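Local structure of tRNA threonylcarbamoyladenosine biosynthesis protein TsaB (Pseudomonas aeruginosa, 5BR9) at residues E20-A25 with R41-R46; R127-Y132 with W175-R180; L90-Q95 with E214-L219; L107-Y112 with L200-F205. The protein probably takes part in forming the threonylcarbamoyladenosine modification of tRNA, as a TsaB-subfamily member of the KAE1/TsaD family with an ASKHA nucleotide-binding-type fold. All blocks are in the same frame, centred on the assembly; numbering follows the deposited sequence.

Contact 1 (E20-A25 with R41-R46); sequences EACSVA and RLHAQR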
loop_
_atom_site.group_PDB
_atom_site.type_symbol
_atom_site.label_atom_id
_atom_site.label_comp_id
_atom_site.label_asym_id
_atom_site.label_seq_id
_atom_site.Cartn_x
_atom_site.Cartn_y
_atom_site.Cartn_z
ATOM N N GLU A 20 -7.531 -7.071 -11.978
ATOM C CA GLU A 20 -7.753 -5.929 -12.863
ATOM C C GLU A 20 -9.111 -5.274 -12.549
ATOM O O GLU A 20 -9.388 -4.148 -12.971
ATOM C CB GLU A 20 -7.688 -6.364 -14.332
ATOM C CG GLU A 20 -8.850 -7.255 -14.767
ATOM C CD GLU A 20 -8.765 -7.686 -16.227
ATOM O OE1 GLU A 20 -9.425 -8.687 -16.585
ATOM O OE2 GLU A 20 -8.039 -7.030 -17.014
ATOM N N ALA A 21 -9.948 -5.998 -11.807
ATOM C CA ALA A 21 -11.222 -5.481 -11.324
ATOM C C ALA A 21 -11.024 -4.717 -10.017
ATOM O O ALA A 21 -10.232 -5.119 -9.154
ATOM C CB ALA A 21 -12.232 -6.613 -11.123
ATOM N N CYS A 22 -11.727 -3.599 -9.898
ATOM C CA CYS A 22 -11.748 -2.827 -8.676
ATOM C C CYS A 22 -13.196 -2.751 -8.188
ATOM O O CYS A 22 -14.095 -2.362 -8.937
ATOM C CB CYS A 22 -11.164 -1.432 -8.902
ATOM S SG CYS A 22 -10.987 -0.479 -7.382
ATOM N N SER A 23 -13.457 -3.154 -6.956
ATOM C CA SER A 23 -14.844 -3.140 -6.524
ATOM C C SER A 23 -14.985 -2.809 -5.047
ATOM O O SER A 23 -14.060 -3.025 -4.245
ATOM C CB SER A 23 -15.519 -4.478 -6.846
ATOM O OG SER A 23 -14.957 -5.531 -6.105
ATOM N N VAL A 24 -16.136 -2.227 -4.715
ATOM C CA VAL A 24 -16.420 -1.781 -3.365
ATOM C C VAL A 24 -17.853 -2.170 -3.030
ATOM O O VAL A 24 -18.720 -2.222 -3.896
ATOM C CB VAL A 24 -16.191 -0.254 -3.218
ATOM C CG1 VAL A 24 -14.731 0.114 -3.551
ATOM C CG2 VAL A 24 -17.150 0.523 -4.118
ATOM N N ALA A 25 -18.120 -2.436 -1.768
ATOM C CA ALA A 25 -19.464 -2.830 -1.394
ATOM C C ALA A 25 -19.735 -2.327 0.005
ATOM O O ALA A 25 -18.807 -2.065 0.781
ATOM C CB ALA A 25 -19.645 -4.350 -1.495
ATOM N N ARG A 41 -4.280 -1.166 -13.720
ATOM C CA ARG A 41 -3.197 -0.250 -13.338
ATOM C C ARG A 41 -3.679 1.080 -12.736
ATOM O O ARG A 41 -2.863 1.910 -12.332
ATOM C CB ARG A 41 -2.277 0.027 -14.539
ATOM N N LEU A 42 -4.991 1.286 -12.673
ATOM C CA LEU A 42 -5.532 2.562 -12.202
ATOM C C LEU A 42 -6.200 2.424 -10.830
ATOM O O LEU A 42 -7.026 3.251 -10.453
ATOM C CB LEU A 42 -6.525 3.132 -13.223
ATOM N N HIS A 43 -5.828 1.386 -10.085
ATOM C CA HIS A 43 -6.472 1.092 -8.811
ATOM C C HIS A 43 -6.196 2.175 -7.781
ATOM O O HIS A 43 -7.117 2.662 -7.139
ATOM C CB HIS A 43 -6.015 -0.260 -8.261
ATOM C CG HIS A 43 -6.458 -1.431 -9.084
ATOM N ND1 HIS A 43 -7.707 -1.997 -8.960
ATOM C CD2 HIS A 43 -5.814 -2.147 -10.037
ATOM C CE1 HIS A 43 -7.816 -3.008 -9.802
ATOM N NE2 HIS A 43 -6.682 -3.121 -10.466
ATOM N N ALA A 44 -4.928 2.547 -7.641
ATOM C CA ALA A 44 -4.487 3.531 -6.648
ATOM C C ALA A 44 -5.141 4.900 -6.838
ATOM O O ALA A 44 -5.170 5.722 -5.918
ATOM C CB ALA A 44 -2.965 3.678 -6.688
ATOM N N GLN A 45 -5.652 5.146 -8.038
ATOM C CA GLN A 45 -6.276 6.420 -8.325
ATOM C C GLN A 45 -7.785 6.310 -8.306
ATOM O O GLN A 45 -8.475 7.317 -8.194
ATOM C CB GLN A 45 -5.810 6.952 -9.676
ATOM C CG GLN A 45 -4.323 7.127 -9.783
ATOM C CD GLN A 45 -3.782 6.422 -10.995
ATOM O OE1 GLN A 45 -3.396 5.251 -10.927
ATOM N NE2 GLN A 45 -3.776 7.118 -12.128
ATOM N N ARG A 46 -8.305 5.092 -8.412
ATOM C CA ARG A 46 -9.741 4.949 -8.572
ATOM C C ARG A 46 -10.437 4.332 -7.365
ATOM O O ARG A 46 -11.653 4.417 -7.265
ATOM C CB ARG A 46 -10.046 4.144 -9.834
ATOM C CG ARG A 46 -10.031 5.008 -11.094
ATOM C CD ARG A 46 -11.398 5.046 -11.796
ATOM N NE ARG A 46 -12.538 5.028 -10.871
ATOM C CZ ARG A 46 -13.147 6.112 -10.380
ATOM N NH1 ARG A 46 -12.729 7.333 -10.712
ATOM N NH2 ARG A 46 -14.184 5.979 -9.551
#
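His43 meets the start of strand 21-28 with the ND1-CE1-NE2 rim of its imidazole, not with a flat side. His43 CE1 lies 3.3 Å from Ala21 O, and that oxygen sits close to the ring plane, so the approach is edge-on. Farther along the rim, His43 ND1 is 3.5 Å from Cys22 CB, and this methylene comes in obliquely. The sulfur also stands at the edge: Cys22 SG is 5.0 Å from the centroid of the His43 ring and 79° off the ring normal. Cys22 points at the helix from its backbone, and with SG anti to the backbone N (chi1 -173°) the thiol lies past the ND1 edge of the ring. Helix 43-58 packs across the mixed sheet in which strand 21-28 lies between strands 12-16 and 31-38, the arrangement expected of an ASKHA-type domain; Leu47 and Met50 of the same helix also touch Cys22. Leu42 is the N-cap residue, which places His43 in the first turn. The imidazole bends back to the strand with CG anti to its own carbonyl carbon (chi1 -67°). His43 ND1 is buried here without a hydrogen-bonding partner in the model, and Thr17 packs against the same residue.

Contact 2 (R127-Y132 with W175-R180); sequences RMDEVY and WGYVER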
loop_
_atom_site.group_PDB
_atom_site.type_symbol
_atom_site.label_atom_id
_atom_site.label_comp_id
_atom_site.label_asym_id
_atom_site.label_seq_id
_atom_site.Cartn_x
_atom_site.Cartn_y
_atom_site.Cartn_z
ATOM N N ARG A 127 2.301 -16.805 -10.061
ATOM C CA ARG A 127 3.468 -16.691 -10.928
ATOM C C ARG A 127 4.141 -18.064 -11.067
ATOM O O ARG A 127 3.946 -18.961 -10.237
ATOM C CB ARG A 127 4.448 -15.656 -10.366
ATOM N N MET A 128 4.902 -18.233 -12.136
ATOM C CA MET A 128 5.901 -19.298 -12.234
ATOM C C MET A 128 5.326 -20.714 -12.263
ATOM O O MET A 128 5.752 -21.595 -11.517
ATOM C CB MET A 128 6.916 -19.159 -11.089
ATOM C CG MET A 128 7.728 -17.869 -11.158
ATOM S SD MET A 128 8.218 -17.424 -12.856
ATOM C CE MET A 128 7.359 -15.860 -13.058
ATOM N N ASP A 129 4.374 -20.919 -13.159
ATOM C CA ASP A 129 3.844 -22.244 -13.469
ATOM C C ASP A 129 3.178 -22.890 -12.266
ATOM O O ASP A 129 3.185 -24.113 -12.128
ATOM C CB ASP A 129 4.946 -23.168 -14.012
ATOM C CG ASP A 129 4.384 -24.287 -14.869
ATOM O OD1 ASP A 129 3.300 -24.062 -15.451
ATOM O OD2 ASP A 129 5.003 -25.383 -14.963
ATOM N N GLU A 130 2.586 -22.067 -11.410
ATOM C CA GLU A 130 1.815 -22.574 -10.286
ATOM C C GLU A 130 0.477 -21.854 -10.177
ATOM O O GLU A 130 0.279 -20.792 -10.770
ATOM C CB GLU A 130 2.577 -22.416 -8.971
ATOM C CG GLU A 130 3.864 -23.233 -8.901
ATOM C CD GLU A 130 4.513 -23.139 -7.541
ATOM O OE1 GLU A 130 4.681 -22.009 -7.026
ATOM O OE2 GLU A 130 4.854 -24.200 -6.988
ATOM N N VAL A 131 -0.434 -22.440 -9.406
ATOM C CA VAL A 131 -1.709 -21.816 -9.108
ATOM C C VAL A 131 -1.962 -21.807 -7.620
ATOM O O VAL A 131 -1.593 -22.741 -6.904
ATOM C CB VAL A 131 -2.887 -22.525 -9.847
ATOM C CG1 VAL A 131 -2.748 -22.416 -11.354
ATOM C CG2 VAL A 131 -2.955 -24.001 -9.439
ATOM N N TYR A 132 -2.654 -20.765 -7.171
ATOM C CA TYR A 132 -3.231 -20.748 -5.855
ATOM C C TYR A 132 -4.502 -21.579 -5.885
ATOM O O TYR A 132 -5.259 -21.515 -6.855
ATOM C CB TYR A 132 -3.523 -19.321 -5.428
ATOM C CG TYR A 132 -2.305 -18.434 -5.306
ATOM C CD1 TYR A 132 -1.385 -18.612 -4.273
ATOM C CD2 TYR A 132 -2.055 -17.435 -6.236
ATOM C CE1 TYR A 132 -0.268 -17.791 -4.151
ATOM C CE2 TYR A 132 -0.938 -16.614 -6.123
ATOM C CZ TYR A 132 -0.043 -16.800 -5.084
ATOM O OH TYR A 132 1.065 -15.976 -4.977
ATOM N N TRP A 175 -7.927 -21.974 -13.558
ATOM C CA TRP A 175 -8.500 -23.045 -14.345
ATOM C C TRP A 175 -8.061 -22.990 -15.799
ATOM O O TRP A 175 -8.375 -23.902 -16.566
ATOM C CB TRP A 175 -10.027 -23.036 -14.205
ATOM C CG TRP A 175 -10.386 -23.594 -12.849
ATOM C CD1 TRP A 175 -10.661 -22.887 -11.709
ATOM C CD2 TRP A 175 -10.423 -24.978 -12.479
ATOM N NE1 TRP A 175 -10.887 -23.746 -10.660
ATOM C CE2 TRP A 175 -10.742 -25.037 -11.105
ATOM C CE3 TRP A 175 -10.216 -26.176 -13.176
ATOM C CZ2 TRP A 175 -10.870 -26.245 -10.418
ATOM C CZ3 TRP A 175 -10.356 -27.383 -12.491
ATOM C CH2 TRP A 175 -10.673 -27.404 -11.125
ATOM N N GLY A 176 -7.273 -21.967 -16.156
ATOM C CA GLY A 176 -6.573 -21.970 -17.432
ATOM C C GLY A 176 -5.651 -23.178 -17.536
ATOM O O GLY A 176 -5.350 -23.642 -18.628
ATOM N N TYR A 177 -5.275 -23.751 -16.392
ATOM C CA TYR A 177 -4.396 -24.921 -16.364
ATOM C C TYR A 177 -5.144 -26.262 -16.219
ATOM O O TYR A 177 -4.548 -27.265 -15.832
ATOM C CB TYR A 177 -3.384 -24.809 -15.213
ATOM C CG TYR A 177 -2.355 -23.704 -15.315
ATOM C CD1 TYR A 177 -1.085 -23.968 -15.810
ATOM C CD2 TYR A 177 -2.642 -22.405 -14.906
ATOM C CE1 TYR A 177 -0.139 -22.986 -15.902
ATOM C CE2 TYR A 177 -1.700 -21.412 -15.000
ATOM C CZ TYR A 177 -0.444 -21.707 -15.496
ATOM O OH TYR A 177 0.515 -20.726 -15.594
ATOM N N VAL A 178 -6.435 -26.288 -16.531
ATOM C CA VAL A 178 -7.251 -27.480 -16.286
ATOM C C VAL A 178 -6.698 -28.762 -16.967
ATOM O O VAL A 178 -6.752 -29.856 -16.388
ATOM C CB VAL A 178 -8.730 -27.218 -16.702
ATOM C CG1 VAL A 178 -8.847 -26.871 -18.194
ATOM C CG2 VAL A 178 -9.603 -28.394 -16.331
ATOM N N GLU A 179 -6.133 -28.632 -18.164
ATOM C CA GLU A 179 -5.700 -29.812 -18.919
ATOM C C GLU A 179 -4.509 -30.492 -18.250
ATOM O O GLU A 179 -4.178 -31.621 -18.596
ATOM C CB GLU A 179 -5.360 -29.436 -20.368
ATOM C CG GLU A 179 -6.584 -28.976 -21.145
ATOM C CD GLU A 179 -6.362 -28.889 -22.644
ATOM O OE1 GLU A 179 -5.223 -29.129 -23.095
ATOM O OE2 GLU A 179 -7.330 -28.543 -23.365
ATOM N N ARG A 180 -3.882 -29.809 -17.288
ATOM C CA ARG A 180 -2.743 -30.353 -16.540
ATOM C C ARG A 180 -3.096 -30.853 -15.128
ATOM O O ARG A 180 -2.238 -31.373 -14.411
ATOM C CB ARG A 180 -1.635 -29.296 -16.433
ATOM C CG ARG A 180 -0.866 -29.073 -17.741
ATOM C CD ARG A 180 0.117 -27.899 -17.632
ATOM N NE ARG A 180 1.071 -28.077 -16.537
ATOM C CZ ARG A 180 1.941 -27.151 -16.142
ATOM N NH1 ARG A 180 1.983 -25.972 -16.754
ATOM N NH2 ARG A 180 2.767 -27.398 -15.131
HETATM O O HOH W 1 2.888 -21.418 -16.887
#
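Asp129 and Arg180 join the two segments through a two-pronged salt bridge, while Val131 and Tyr177 supply the apolar packing beside it. In the packed part, Val131 CG1 lies 3.6 Å from Tyr177 CD2 and touches the ring obliquely, the valine and the phenol lying alongside with their ends directed opposite ways. Val131 is buried and points at the 3-10 segment. The phenol is directed back at it with CG anti to the carbonyl carbon of Tyr177, and Asp125 of strand 119-125 gives the tyrosine a further neighbour.

The polar side is the solvent side: Asp129 is exposed and a water joins in. Arg180 presents its guanidinium end-on, and both bonds are fairly straight. Arg180 NH1 reaches Asp129 OD1 at 2.7 Å. Arg180 NH2 reaches Asp129 OD2 at 3.0 Å. Both oxygens lie near the guanidinium plane, but the carboxylate is turned 44° against it. OD1 accepts through its syn lone pair; with the planes tilted, NH2 meets OD2 on the syn side but 34° out of the carboxylate plane. The water donates to Asp129 OD1 at 3.0 Å and also hydrogen-bonds Tyr177 OH at 2.8 Å, linking the polar side to the packed one. Arg180 NE makes a second salt bridge, to Glu155, so the guanidinium is shared between two carboxylates.

The arrangement is partly buried packing at the margin of the second mixed sheet of the fold, where a 3-10 segment of the connection between strands 168-171 and 187-189 is tied to the loop leading into strand 131-139.

Contact 3 (L90-Q95 with E214-L219); sequences LAFALQ and EAEQAL
Ala91 and Phe92, in the last turn of helix 77-94, carry this contact, and both meet the methyl of Ala215. Ala91 points toward the turn, and its CB is 4.2 Å from Ala215 CB. A water adds a polar link between the same two residues: it accepts from Ala215 N at 3.0 Å and donates weakly to Ala91 O.

At Phe92 the packing closes up, with Phe92 CB 3.8 Å from Ala215 CB, and that methyl lies near the ring plane. Phe92 CG is anti to the backbone N (chi1 -179°), which carries the ring out beside Glu216. The glutamate chain crosses the CD1-CE1 edge of the phenyl at about a right angle: Glu216 CG lies in the ring plane at 3.6 Å from Phe92 CE1, whereas Glu216 OE1 approaches CE1 obliquely at 3.4 Å. Glu216 is poorly ordered, so its carboxylate is less certainly placed; OE1 also forms a long, weak ion pair with Arg52 of the second subunit.

Ala215 and Glu216 are the central residues of a type I turn, Glu214 to Gln217, after helix 196-208. The turn lies against the end of helix 77-94, beside strand 98-101, whose Val98 touches Ala91; Leu48 and Leu90 of the second subunit pack on Ala215 and Phe92.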
loop_
_atom_site.group_PDB
_atom_site.type_symbol
_atom_site.label_atom_id
_atom_site.label_comp_id
_atom_site.label_asym_id
_atom_site.label_seq_id
_atom_site.Cartn_x
_atom_site.Cartn_y
_atom_site.Cartn_z
ATOM N N LEU A 90 -7.344 3.819 6.622
ATOM C CA LEU A 90 -8.740 4.141 6.871
ATOM C C LEU A 90 -9.075 3.720 8.290
ATOM O O LEU A 90 -9.630 4.498 9.067
ATOM C CB LEU A 90 -9.666 3.432 5.872
ATOM C CG LEU A 90 -9.695 3.865 4.411
ATOM C CD1 LEU A 90 -10.621 2.951 3.656
ATOM C CD2 LEU A 90 -10.174 5.313 4.271
ATOM N N ALA A 91 -8.696 2.486 8.614
ATOM C CA ALA A 91 -9.082 1.858 9.859
ATOM C C ALA A 91 -8.395 2.489 11.053
ATOM O O ALA A 91 -9.001 2.634 12.105
ATOM C CB ALA A 91 -8.791 0.369 9.805
ATOM N N PHE A 92 -7.144 2.895 10.881
ATOM C CA PHE A 92 -6.399 3.558 11.954
ATOM C C PHE A 92 -7.026 4.919 12.288
ATOM O O PHE A 92 -7.111 5.325 13.455
ATOM C CB PHE A 92 -4.953 3.727 11.545
ATOM C CG PHE A 92 -4.074 4.373 12.587
ATOM C CD1 PHE A 92 -3.413 3.605 13.532
ATOM C CD2 PHE A 92 -3.871 5.737 12.581
ATOM C CE1 PHE A 92 -2.569 4.188 14.452
ATOM C CE2 PHE A 92 -3.041 6.334 13.510
ATOM C CZ PHE A 92 -2.388 5.555 14.449
ATOM N N ALA A 93 -7.421 5.643 11.247
ATOM C CA ALA A 93 -8.005 6.962 11.433
ATOM C C ALA A 93 -9.396 6.894 12.062
ATOM O O ALA A 93 -9.723 7.725 12.902
ATOM C CB ALA A 93 -8.058 7.691 10.116
ATOM N N LEU A 94 -10.201 5.903 11.671
ATOM C CA LEU A 94 -11.556 5.759 12.210
ATOM C C LEU A 94 -11.511 5.105 13.585
ATOM O O LEU A 94 -12.420 5.295 14.401
ATOM C CB LEU A 94 -12.462 4.925 11.279
ATOM C CG LEU A 94 -12.831 5.456 9.890
ATOM C CD1 LEU A 94 -13.506 4.372 9.056
ATOM C CD2 LEU A 94 -13.708 6.742 9.952
ATOM N N GLN A 95 -10.433 4.350 13.821
ATOM C CA GLN A 95 -10.264 3.475 14.991
ATOM C C GLN A 95 -11.289 2.360 14.935
ATOM O O GLN A 95 -12.025 2.115 15.886
ATOM C CB GLN A 95 -10.354 4.257 16.308
ATOM C CG GLN A 95 -9.379 5.433 16.356
ATOM C CD GLN A 95 -9.272 6.066 17.723
ATOM O OE1 GLN A 95 -10.123 5.854 18.597
ATOM N NE2 GLN A 95 -8.221 6.852 17.924
ATOM N N GLU A 214 -7.257 -4.740 14.940
ATOM C CA GLU A 214 -7.016 -3.302 14.893
ATOM C C GLU A 214 -5.817 -3.029 13.975
ATOM O O GLU A 214 -4.969 -3.898 13.757
ATOM C CB GLU A 214 -6.818 -2.698 16.293
ATOM C CG GLU A 214 -5.597 -3.162 17.073
ATOM C CD GLU A 214 -5.401 -2.377 18.372
ATOM O OE1 GLU A 214 -5.407 -1.126 18.330
ATOM O OE2 GLU A 214 -5.254 -3.012 19.437
ATOM N N ALA A 215 -5.787 -1.822 13.420
ATOM C CA ALA A 215 -4.844 -1.443 12.373
ATOM C C ALA A 215 -3.375 -1.566 12.783
ATOM O O ALA A 215 -2.544 -1.943 11.965
ATOM C CB ALA A 215 -5.141 -0.013 11.912
ATOM N N GLU A 216 -3.062 -1.259 14.040
ATOM C CA GLU A 216 -1.692 -1.349 14.555
ATOM C C GLU A 216 -1.245 -2.792 14.807
ATOM O O GLU A 216 -0.059 -3.058 15.009
ATOM C CB GLU A 216 -1.549 -0.563 15.862
ATOM C CG GLU A 216 -1.909 0.910 15.781
ATOM C CD GLU A 216 -3.277 1.206 16.377
ATOM O OE1 GLU A 216 -3.398 2.222 17.100
ATOM O OE2 GLU A 216 -4.223 0.421 16.125
ATOM N N GLN A 217 -2.199 -3.715 14.815
ATOM C CA GLN A 217 -1.934 -5.093 15.214
ATOM C C GLN A 217 -1.374 -5.854 14.023
ATOM O O GLN A 217 -1.668 -5.505 12.883
ATOM C CB GLN A 217 -3.218 -5.747 15.752
ATOM C CG GLN A 217 -3.082 -7.170 16.209
ATOM C CD GLN A 217 -4.411 -7.760 16.632
ATOM O OE1 GLN A 217 -5.211 -7.090 17.271
ATOM N NE2 GLN A 217 -4.652 -9.024 16.274
ATOM N N ALA A 218 -0.551 -6.869 14.291
ATOM C CA ALA A 218 0.037 -7.666 13.221
ATOM C C ALA A 218 -1.068 -8.313 12.405
ATOM O O ALA A 218 -2.005 -8.924 12.937
ATOM C CB ALA A 218 1.002 -8.723 13.779
ATOM N N LEU A 219 -0.940 -8.168 11.098
ATOM C CA LEU A 219 -1.984 -8.554 10.169
ATOM C C LEU A 219 -1.816 -9.997 9.719
ATOM O O LEU A 219 -0.722 -10.389 9.286
ATOM C CB LEU A 219 -1.966 -7.617 8.964
ATOM C CG LEU A 219 -3.255 -7.206 8.285
ATOM C CD1 LEU A 219 -4.349 -6.970 9.316
ATOM C CD2 LEU A 219 -2.966 -5.942 7.502
HETATM O O HOH W 2 -8.078 0.008 13.843
#

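Contact 4 (L107-Y112 with L200-F205); sequences LAQRAY and LSLAGF
Two helical segments, 107-112 and 200-205, come closest at Gln109 and Leu202, whose CA atoms are 7.6 Å apart. Gln109 points at the other helix and supplies most of the contact surface on its own side. Its aliphatic part does the packing: Gln109 CB lies 3.9 Å from Leu202 CD1, and Gln109 CG is 4.1 Å from the CB of Ser201. The chain leaves the helix with CG anti to the backbone N (chi1 -166°) and then bends at chi2, 73°, which swings the amide alongside the leucine. The two side chains lie side by side with their ends pointing opposite ways, leaving Leu202 CD2 against the amide oxygen OE1 of Gln109 at 3.3 Å.

The helices are 103-115 and 196-208, and between them in sequence come all the strands of the second mixed sheet. Helix 103-115 rests on that sheet, Ala108 touching Tyr136 and Met143, while helix 196-208 also reaches the first sheet through Leu200 and Ala25. The pair thus bridges the two sheets of the ASKHA-like fold.

The amide of Gln109 is buried, and both its polar atoms are satisfied: OE1 accepts from Met143 N and NE2 donates to Gly141 O. Gly141, just before strand 142-152, and Met143 within it therefore hold the amide's orientation, and the leucine methyl is met by an oxygen already engaged. Glu142 also touches Leu202, and Ser201 OG bonds weakly back to Glu197 O.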
loop_
_atom_site.group_PDB
_atom_site.type_symbol
_atom_site.label_atom_id
_atom_site.label_comp_id
_atom_site.label_asym_id
_atom_site.label_seq_id
_atom_site.Cartn_x
_atom_site.Cartn_y
_atom_site.Cartn_z
ATOM N N LEU A 107 -14.105 -15.801 -4.466
ATOM C CA LEU A 107 -14.464 -16.500 -5.702
ATOM C C LEU A 107 -15.508 -17.586 -5.457
ATOM O O LEU A 107 -16.406 -17.780 -6.255
ATOM C CB LEU A 107 -13.247 -17.172 -6.312
ATOM C CG LEU A 107 -12.290 -16.395 -7.185
ATOM C CD1 LEU A 107 -11.220 -17.393 -7.663
ATOM C CD2 LEU A 107 -13.054 -15.769 -8.337
ATOM N N ALA A 108 -15.307 -18.352 -4.390
ATOM C CA ALA A 108 -16.188 -19.453 -4.052
ATOM C C ALA A 108 -17.570 -18.902 -3.726
ATOM O O ALA A 108 -18.570 -19.396 -4.234
ATOM C CB ALA A 108 -15.629 -20.238 -2.886
ATOM N N GLN A 109 -17.605 -17.850 -2.909
ATOM C CA GLN A 109 -18.863 -17.241 -2.516
ATOM C C GLN A 109 -19.552 -16.678 -3.757
ATOM O O GLN A 109 -20.778 -16.794 -3.901
ATOM C CB GLN A 109 -18.656 -16.132 -1.483
ATOM C CG GLN A 109 -19.958 -15.708 -0.802
ATOM C CD GLN A 109 -20.442 -16.765 0.169
ATOM O OE1 GLN A 109 -19.640 -17.499 0.738
ATOM N NE2 GLN A 109 -21.749 -16.860 0.353
ATOM N N ARG A 110 -18.773 -16.084 -4.662
ATOM C CA ARG A 110 -19.367 -15.569 -5.900
ATOM C C ARG A 110 -19.939 -16.675 -6.778
ATOM O O ARG A 110 -21.043 -16.544 -7.319
ATOM C CB ARG A 110 -18.352 -14.770 -6.710
ATOM C CG ARG A 110 -18.935 -14.253 -8.019
ATOM C CD ARG A 110 -18.074 -13.195 -8.649
ATOM N NE ARG A 110 -18.738 -12.600 -9.807
ATOM C CZ ARG A 110 -18.185 -11.692 -10.603
ATOM N NH1 ARG A 110 -16.951 -11.261 -10.369
ATOM N NH2 ARG A 110 -18.868 -11.213 -11.628
ATOM N N ALA A 111 -19.201 -17.774 -6.906
ATOM C CA ALA A 111 -19.672 -18.881 -7.731
ATOM C C ALA A 111 -20.942 -19.483 -7.112
ATOM O O ALA A 111 -21.851 -19.923 -7.816
ATOM C CB ALA A 111 -18.588 -19.927 -7.904
ATOM N N TYR A 112 -20.988 -19.504 -5.786
ATOM C CA TYR A 112 -22.176 -19.964 -5.099
ATOM C C TYR A 112 -23.365 -19.057 -5.424
ATOM O O TYR A 112 -24.425 -19.534 -5.818
ATOM C CB TYR A 112 -21.948 -20.016 -3.591
ATOM C CG TYR A 112 -23.251 -20.160 -2.843
ATOM C CD1 TYR A 112 -24.019 -21.321 -2.964
ATOM C CD2 TYR A 112 -23.745 -19.120 -2.049
ATOM C CE1 TYR A 112 -25.235 -21.452 -2.301
ATOM C CE2 TYR A 112 -24.976 -19.246 -1.377
ATOM C CZ TYR A 112 -25.703 -20.419 -1.508
ATOM O OH TYR A 112 -26.904 -20.564 -0.851
ATOM N N LEU A 200 -18.242 -8.874 0.873
ATOM C CA LEU A 200 -19.150 -8.317 1.876
ATOM C C LEU A 200 -19.940 -9.421 2.595
ATOM O O LEU A 200 -20.056 -9.406 3.819
ATOM C CB LEU A 200 -20.097 -7.309 1.217
ATOM C CG LEU A 200 -21.007 -6.515 2.146
ATOM C CD1 LEU A 200 -20.202 -5.649 3.109
ATOM C CD2 LEU A 200 -21.967 -5.651 1.322
ATOM N N SER A 201 -20.448 -10.395 1.849
ATOM C CA SER A 201 -21.105 -11.558 2.461
ATOM C C SER A 201 -20.191 -12.261 3.470
ATOM O O SER A 201 -20.576 -12.500 4.631
ATOM C CB SER A 201 -21.536 -12.561 1.389
ATOM O OG SER A 201 -22.425 -11.948 0.472
ATOM N N LEU A 202 -18.974 -12.561 3.034
ATOM C CA LEU A 202 -17.992 -13.252 3.878
ATOM C C LEU A 202 -17.615 -12.412 5.112
ATOM O O LEU A 202 -17.522 -12.945 6.223
ATOM C CB LEU A 202 -16.743 -13.614 3.045
ATOM C CG LEU A 202 -17.035 -14.693 1.987
ATOM C CD1 LEU A 202 -15.871 -14.924 0.988
ATOM C CD2 LEU A 202 -17.391 -16.002 2.682
ATOM N N ALA A 203 -17.425 -11.105 4.919
ATOM C CA ALA A 203 -17.146 -10.197 6.030
ATOM C C ALA A 203 -18.269 -10.220 7.085
ATOM O O ALA A 203 -17.995 -10.170 8.288
ATOM C CB ALA A 203 -16.946 -8.787 5.517
ATOM N N GLY A 204 -19.522 -10.289 6.634
ATOM C CA GLY A 204 -20.657 -10.415 7.546
ATOM C C GLY A 204 -20.569 -11.635 8.462
ATOM O O GLY A 204 -20.775 -11.534 9.676
ATOM N N PHE A 205 -20.224 -12.787 7.892
ATOM C CA PHE A 205 -20.067 -13.991 8.698
ATOM C C PHE A 205 -18.891 -13.823 9.670
ATOM O O PHE A 205 -18.997 -14.152 10.852
ATOM C CB PHE A 205 -19.876 -15.238 7.810
ATOM C CG PHE A 205 -21.120 -15.629 7.038
ATOM C CD1 PHE A 205 -22.196 -16.240 7.688
ATOM C CD2 PHE A 205 -21.217 -15.386 5.671
ATOM C CE1 PHE A 205 -23.344 -16.588 6.988
ATOM C CE2 PHE A 205 -22.366 -15.734 4.962
ATOM C CZ PHE A 205 -23.429 -16.343 5.612
#

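Contact 1 and contact 4 are joined directly: Ala25 CB touches Leu200 CD2 at 3.9 Å, which connects strand 21-28 to helix 196-208, although the two contact centres are 19 Å apart. Contact 3 is 21 Å from contact 1, centre to centre, with nearest atoms about 9 Å apart; both have residues touching the second subunit, consistent with a position near the subunit interface. Contact 2 lies across the chain's centre from contact 3, their centres 35 Å apart, and it touches no other subunit. Contact 4, about 7 Å from the centre of the chain, is the most central. Along the sequence, contacts 2 and 4 are each nested within the loop closed by contact 3, whereas contact 1 closes before contact 3 opens.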